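Long-range contact in 5-Carboxyvanillate Decarboxylase (Novosphingobium aromaticivorans, PDB 4QRN), which probably removes the 5-carboxyl group of 5-carboxyvanillate as a metal-dependent decarboxylase of the amidohydrolase superfamily: residues L268-Q280 / M291-K303. Sequence-based numbering, arbitrary orientation. Where two conformers were deposited one is given.
With 1DF (4-hydroxy-3-methoxy-5-nitrobenzoic acid), chain N.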
loop_
_atom_site.group_PDB
_atom_site.type_symbol
_atom_site.label_atom_id
_atom_site.label_comp_id
_atom_site.label_asym_id
_atom_site.label_seq_id
_atom_site.Cartn_x
_atom_site.Cartn_y
_atom_site.Cartn_z
ATOM N N LEU A 268 -0.167 -5.416 3.857
ATOM C CA LEU A 268 -0.732 -5.358 5.200
ATOM C C LEU A 268 0.238 -5.826 6.293
ATOM O O LEU A 268 0.257 -5.213 7.357
ATOM C CB LEU A 268 -2.086 -6.068 5.278
ATOM C CG LEU A 268 -3.180 -5.542 4.328
ATOM C CD1 LEU A 268 -4.541 -6.116 4.745
ATOM C CD2 LEU A 268 -3.276 -4.022 4.275
ATOM N N PRO A 269 1.065 -6.860 6.058
ATOM C CA PRO A 269 2.007 -7.249 7.118
ATOM C C PRO A 269 2.980 -6.117 7.473
ATOM O O PRO A 269 3.361 -5.969 8.640
ATOM C CB PRO A 269 2.708 -8.487 6.531
ATOM C CG PRO A 269 1.630 -9.074 5.612
ATOM C CD PRO A 269 1.035 -7.843 4.952
ATOM N N TYR A 270 3.411 -5.345 6.471
ATOM C CA TYR A 270 4.344 -4.260 6.700
ATOM C C TYR A 270 3.670 -3.096 7.422
ATOM O O TYR A 270 4.281 -2.444 8.278
ATOM C CB TYR A 270 4.927 -3.837 5.372
ATOM C CG TYR A 270 6.039 -2.810 5.446
ATOM C CD1 TYR A 270 7.312 -3.156 5.858
ATOM C CD2 TYR A 270 5.811 -1.486 5.044
ATOM C CE1 TYR A 270 8.338 -2.202 5.863
ATOM C CE2 TYR A 270 6.819 -0.551 5.042
ATOM C CZ TYR A 270 8.081 -0.913 5.441
ATOM O OH TYR A 270 9.121 -0.024 5.425
ATOM N N TRP A 271 2.410 -2.834 7.083
ATOM C CA TRP A 271 1.635 -1.779 7.717
ATOM C C TRP A 271 1.105 -2.162 9.101
ATOM O O TRP A 271 0.435 -1.348 9.729
ATOM C CB TRP A 271 0.422 -1.450 6.869
ATOM C CG TRP A 271 0.624 -0.639 5.635
ATOM C CD1 TRP A 271 0.297 -1.012 4.365
ATOM C CD2 TRP A 271 1.049 0.725 5.560
ATOM N NE1 TRP A 271 0.495 0.039 3.497
ATOM C CE2 TRP A 271 0.953 1.115 4.206
ATOM C CE3 TRP A 271 1.439 1.661 6.513
ATOM C CZ2 TRP A 271 1.252 2.412 3.784
ATOM C CZ3 TRP A 271 1.757 2.953 6.085
ATOM C CH2 TRP A 271 1.647 3.306 4.747
ATOM N N LEU A 272 1.345 -3.387 9.571
ATOM C CA LEU A 272 0.566 -3.916 10.689
ATOM C C LEU A 272 0.554 -3.023 11.919
ATOM O O LEU A 272 -0.494 -2.839 12.543
ATOM C CB LEU A 272 1.101 -5.287 11.071
ATOM C CG LEU A 272 0.378 -5.978 12.213
ATOM C CD1 LEU A 272 -1.135 -6.163 11.916
ATOM C CD2 LEU A 272 1.079 -7.322 12.488
ATOM N N TYR A 273 1.707 -2.501 12.337
ATOM C CA TYR A 273 1.737 -1.684 13.544
ATOM C C TYR A 273 0.786 -0.480 13.398
ATOM O O TYR A 273 0.026 -0.164 14.328
ATOM C CB TYR A 273 3.170 -1.200 13.819
ATOM C CG TYR A 273 3.299 -0.453 15.125
ATOM C CD1 TYR A 273 3.066 0.912 15.195
ATOM C CD2 TYR A 273 3.631 -1.138 16.309
ATOM C CE1 TYR A 273 3.155 1.572 16.402
ATOM C CE2 TYR A 273 3.756 -0.477 17.503
ATOM C CZ TYR A 273 3.508 0.880 17.553
ATOM O OH TYR A 273 3.626 1.522 18.772
ATOM N N ARG A 274 0.865 0.193 12.251
ATOM C CA ARG A 274 0.021 1.337 11.954
ATOM C C ARG A 274 -1.448 0.919 11.814
ATOM O O ARG A 274 -2.341 1.645 12.278
ATOM C CB ARG A 274 0.547 2.028 10.712
ATOM C CG ARG A 274 -0.221 3.246 10.261
ATOM C CD ARG A 274 0.785 4.148 9.572
ATOM N NE ARG A 274 0.287 5.337 8.908
ATOM C CZ ARG A 274 0.080 6.504 9.499
ATOM N NH1 ARG A 274 0.166 6.628 10.835
ATOM N NH2 ARG A 274 -0.258 7.551 8.742
ATOM N N LEU A 275 -1.728 -0.209 11.191
ATOM C CA LEU A 275 -3.100 -0.686 11.078
ATOM C C LEU A 275 -3.730 -0.830 12.457
ATOM O O LEU A 275 -4.833 -0.342 12.717
ATOM C CB LEU A 275 -3.186 -2.020 10.345
ATOM C CG LEU A 275 -2.737 -2.044 8.891
ATOM C CD1 LEU A 275 -2.835 -3.458 8.338
ATOM C CD2 LEU A 275 -3.519 -1.077 8.031
ATOM N N ASP A 276 -3.056 -1.549 13.348
ATOM C CA ASP A 276 -3.633 -1.764 14.669
ATOM C C ASP A 276 -3.707 -0.476 15.474
ATOM O O ASP A 276 -4.712 -0.238 16.142
ATOM C CB ASP A 276 -2.885 -2.862 15.429
ATOM C CG ASP A 276 -3.579 -4.233 15.320
ATOM O OD1 ASP A 276 -4.839 -4.289 15.307
ATOM O OD2 ASP A 276 -2.871 -5.253 15.270
ATOM N N TYR A 277 -2.666 0.354 15.423
ATOM C CA TYR A 277 -2.693 1.586 16.195
ATOM C C TYR A 277 -3.874 2.456 15.753
ATOM O O TYR A 277 -4.643 2.952 16.583
ATOM C CB TYR A 277 -1.374 2.371 16.051
ATOM C CG TYR A 277 -1.371 3.572 16.963
ATOM C CD1 TYR A 277 -1.884 4.781 16.535
ATOM C CD2 TYR A 277 -0.940 3.464 18.281
ATOM C CE1 TYR A 277 -1.945 5.885 17.389
ATOM C CE2 TYR A 277 -1.006 4.531 19.149
ATOM C CZ TYR A 277 -1.509 5.743 18.703
ATOM O OH TYR A 277 -1.576 6.815 19.562
ATOM N N MET A 278 -4.009 2.667 14.453
ATOM C CA MET A 278 -5.038 3.567 13.960
ATOM C C MET A 278 -6.425 2.946 13.970
ATOM O O MET A 278 -7.414 3.672 14.156
ATOM C CB MET A 278 -4.655 4.130 12.587
ATOM C CG MET A 278 -3.447 5.069 12.643
ATOM S SD MET A 278 -3.830 6.476 13.734
ATOM C CE MET A 278 -2.362 7.473 13.608
ATOM N N HIS A 279 -6.512 1.628 13.831
ATOM C CA HIS A 279 -7.786 0.958 14.020
ATOM C C HIS A 279 -8.273 1.209 15.454
ATOM O O HIS A 279 -9.425 1.624 15.683
ATOM C CB HIS A 279 -7.670 -0.542 13.763
ATOM C CG HIS A 279 -8.949 -1.255 14.002
ATOM N ND1 HIS A 279 -9.123 -2.120 15.058
ATOM C CD2 HIS A 279 -10.140 -1.180 13.367
ATOM C CE1 HIS A 279 -10.360 -2.578 15.038
ATOM N NE2 HIS A 279 -10.994 -2.031 14.018
ATOM N N GLN A 280 -7.395 0.974 16.426
ATOM C CA GLN A 280 -7.748 1.217 17.820
ATOM C C GLN A 280 -8.124 2.671 18.075
ATOM O O GLN A 280 -9.087 2.960 18.786
ATOM C CB GLN A 280 -6.592 0.828 18.733
ATOM C CG GLN A 280 -6.460 -0.654 18.853
ATOM C CD GLN A 280 -7.582 -1.229 19.635
ATOM O OE1 GLN A 280 -8.044 -0.657 20.623
ATOM N NE2 GLN A 280 -8.057 -2.368 19.188
ATOM N N MET A 291 -17.028 1.131 12.041
ATOM C CA MET A 291 -15.849 0.527 12.657
ATOM C C MET A 291 -16.041 0.278 14.139
ATOM O O MET A 291 -15.852 1.192 14.945
ATOM C CB MET A 291 -14.661 1.481 12.492
ATOM C CG MET A 291 -13.362 0.806 12.503
ATOM S SD MET A 291 -13.323 -0.118 11.025
ATOM C CE MET A 291 -12.187 0.826 10.009
ATOM N N LYS A 292 -16.390 -0.951 14.497
ATOM C CA LYS A 292 -16.715 -1.273 15.882
ATOM C C LYS A 292 -15.750 -2.287 16.486
ATOM O O LYS A 292 -14.927 -2.855 15.783
ATOM C CB LYS A 292 -18.155 -1.758 15.932
ATOM C CG LYS A 292 -19.103 -0.661 15.477
ATOM C CD LYS A 292 -20.498 -0.791 16.054
ATOM C CE LYS A 292 -21.326 0.465 15.777
ATOM N NZ LYS A 292 -20.631 1.730 16.189
ATOM N N PRO A 293 -15.821 -2.496 17.811
ATOM C CA PRO A 293 -14.838 -3.383 18.449
ATOM C C PRO A 293 -14.805 -4.797 17.870
ATOM O O PRO A 293 -15.826 -5.396 17.532
ATOM C CB PRO A 293 -15.265 -3.379 19.912
ATOM C CG PRO A 293 -15.908 -2.038 20.081
ATOM C CD PRO A 293 -16.641 -1.787 18.809
ATOM N N LEU A 294 -13.589 -5.304 17.749
ATOM C CA LEU A 294 -13.323 -6.652 17.272
ATOM C C LEU A 294 -12.811 -7.498 18.414
ATOM O O LEU A 294 -12.269 -6.979 19.387
ATOM C CB LEU A 294 -12.256 -6.609 16.178
ATOM C CG LEU A 294 -12.571 -5.741 14.961
ATOM C CD1 LEU A 294 -11.402 -5.726 13.983
ATOM C CD2 LEU A 294 -13.829 -6.216 14.263
ATOM N N LYS A 295 -12.968 -8.806 18.293
ATOM C CA LYS A 295 -12.525 -9.701 19.363
ATOM C C LYS A 295 -11.014 -9.884 19.397
ATOM O O LYS A 295 -10.470 -10.182 20.454
ATOM C CB LYS A 295 -13.202 -11.064 19.273
ATOM C CG LYS A 295 -14.696 -11.030 19.535
ATOM C CD LYS A 295 -15.295 -12.426 19.444
ATOM C CE LYS A 295 -16.789 -12.378 19.678
ATOM N NZ LYS A 295 -17.450 -13.676 19.379
ATOM N N LYS A 296 -10.353 -9.704 18.255
ATOM C CA LYS A 296 -8.888 -9.804 18.183
ATOM C C LYS A 296 -8.336 -8.515 17.596
ATOM O O LYS A 296 -9.071 -7.704 17.023
ATOM C CB LYS A 296 -8.414 -10.973 17.300
ATOM C CG LYS A 296 -8.976 -12.312 17.708
ATOM C CD LYS A 296 -8.369 -13.452 16.892
ATOM C CE LYS A 296 -8.807 -14.798 17.445
ATOM N NZ LYS A 296 -8.082 -15.888 16.783
ATOM N N THR A 297 -7.037 -8.323 17.752
ATOM C CA THR A 297 -6.318 -7.308 16.994
ATOM C C THR A 297 -6.181 -7.747 15.542
ATOM O O THR A 297 -6.359 -8.923 15.200
ATOM C CB THR A 297 -4.916 -7.092 17.573
ATOM O OG1 THR A 297 -4.203 -8.329 17.477
ATOM C CG2 THR A 297 -4.984 -6.638 19.034
ATOM N N ILE A 298 -5.836 -6.791 14.688
ATOM C CA ILE A 298 -5.559 -7.123 13.294
ATOM C C ILE A 298 -4.402 -8.124 13.229
ATOM O O ILE A 298 -4.450 -9.083 12.450
ATOM C CB ILE A 298 -5.303 -5.844 12.460
ATOM C CG1 ILE A 298 -6.610 -5.021 12.428
ATOM C CG2 ILE A 298 -4.858 -6.214 11.044
ATOM C CD1 ILE A 298 -6.463 -3.648 11.802
ATOM N N GLU A 299 -3.382 -7.941 14.064
ATOM C CA GLU A 299 -2.308 -8.913 14.161
ATOM C C GLU A 299 -2.851 -10.317 14.485
ATOM O O GLU A 299 -2.436 -11.319 13.863
ATOM C CB GLU A 299 -1.311 -8.454 15.215
ATOM C CG GLU A 299 -0.201 -9.456 15.430
ATOM C CD GLU A 299 0.845 -8.940 16.355
ATOM O OE1 GLU A 299 0.537 -8.045 17.171
ATOM O OE2 GLU A 299 1.983 -9.418 16.260
ATOM N N GLY A 300 -3.770 -10.387 15.447
ATOM C CA GLY A 300 -4.382 -11.655 15.778
ATOM C C GLY A 300 -5.063 -12.316 14.595
ATOM O O GLY A 300 -4.914 -13.530 14.398
ATOM N N TYR A 301 -5.805 -11.547 13.810
ATOM C CA TYR A 301 -6.458 -12.133 12.642
ATOM C C TYR A 301 -5.437 -12.572 11.606
ATOM O O TYR A 301 -5.662 -13.570 10.931
ATOM C CB TYR A 301 -7.472 -11.167 11.999
ATOM C CG TYR A 301 -8.626 -10.853 12.921
ATOM C CD1 TYR A 301 -9.493 -11.861 13.355
ATOM C CD2 TYR A 301 -8.831 -9.566 13.392
ATOM C CE1 TYR A 301 -10.538 -11.578 14.217
ATOM C CE2 TYR A 301 -9.855 -9.275 14.257
ATOM C CZ TYR A 301 -10.703 -10.280 14.672
ATOM O OH TYR A 301 -11.693 -9.950 15.567
ATOM N N LEU A 302 -4.341 -11.834 11.442
ATOM C CA LEU A 302 -3.326 -12.301 10.492
ATOM C C LEU A 302 -2.778 -13.650 10.901
ATOM O O LEU A 302 -2.502 -14.488 10.049
ATOM C CB LEU A 302 -2.176 -11.318 10.345
ATOM C CG LEU A 302 -2.507 -9.990 9.689
ATOM C CD1 LEU A 302 -1.207 -9.234 9.529
ATOM C CD2 LEU A 302 -3.199 -10.160 8.352
ATOM N N LYS A 303 -2.639 -13.880 12.194
ATOM C CA LYS A 303 -2.043 -15.117 12.666
ATOM C C LYS A 303 -3.022 -16.290 12.701
ATOM O O LYS A 303 -2.577 -17.428 12.744
ATOM C CB LYS A 303 -1.417 -14.898 14.036
ATOM C CG LYS A 303 -0.181 -14.001 13.986
ATOM C CD LYS A 303 0.406 -13.818 15.368
ATOM C CE LYS A 303 1.754 -13.126 15.330
ATOM N NZ LYS A 303 2.346 -13.053 16.694
HETATM C C1 1DF N . -3.302 11.904 11.464
HETATM C CO1 1DF N . -2.076 11.283 11.400
HETATM C CO2 1DF N . -3.453 13.198 10.969
HETATM C CM1 1DF N . -1.027 12.012 10.818
HETATM C CM2 1DF N . -2.354 13.928 10.559
HETATM O OM 1DF N . -2.429 15.211 10.095
HETATM C CZ 1DF N . -1.102 13.356 10.561
HETATM C CC 1DF N . -4.456 11.232 12.060
HETATM C CV 1DF N . -3.695 15.740 9.823
HETATM O O1 1DF N . -5.604 11.567 11.710
HETATM O O2 1DF N . -4.284 10.337 12.974
HETATM O O3 1DF N . -0.009 14.109 10.384
HETATM N N 1DF N . 0.112 11.201 10.274
HETATM O O11 1DF N . 1.015 11.661 9.624
HETATM O O22 1DF N . -0.004 9.957 10.342
HETATM O O HOH W 1 -0.764 -5.361 16.861
HETATM O O HOH W 2 -13.638 -2.467 13.468
#
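Asp276 grips the start of helix 298-304 through its carboxylate. Asp276 OD1 takes the N-H of Ile298 N on its syn lone pair, at 2.8 Å. Asp276 OD2 accepts from Glu299 N at 3.0 Å, also on the syn side but 21° out of the carboxylate plane. Thr297 is the N-cap; its OG1 accepts from Gly300 N. Two side chains, one from each segment, thus satisfy amides of the first turn. The negative carboxylate there probably also suits the helix dipole. A water bridges Asp276 OD2 and Glu299 OE1, donating to both, and probably eases the repulsion between the carboxylates.

Ile298 fits as a knob among Leu272, Leu275, Asp276 and His279. Its two branches diverge: CG2 meets Leu272 CD1 at 3.8 Å, while CD1 reaches Leu275 CB and His279 CB. Leu272 has CG anti to the backbone N (chi1 -179°), which sends its methyls across to the other helix. Leu272 CD2 lies against Glu299 CB, and Leu272 CD1 meets Leu302 CD1 at 3.9 Å.

The His279 ring lies between Leu294 and Met291. Leu294 CD1 approaches His279 CE1 obliquely at 3.5 Å, and Met291 SD, in the conformer given, sits at the ring edge. A water in the ring plane lies 2.7 Å from His279 NE2 and donates to Lys292 O.

Arg274 takes no part here; its NH2 hydrogen-bonds nitro oxygen O22 of a ligand also bonded by Tyr73 and Arg80 of the second subunit, which suggests a reach across the dimer. The N-to-C directions of the two helical segments make 135°, nearer antiparallel than parallel. Helix 233-248 touches His279 and Met291, helix 316-326 packs on Leu272, and helix 298-304 leads into strand 306-309 of the five-stranded parallel sheet.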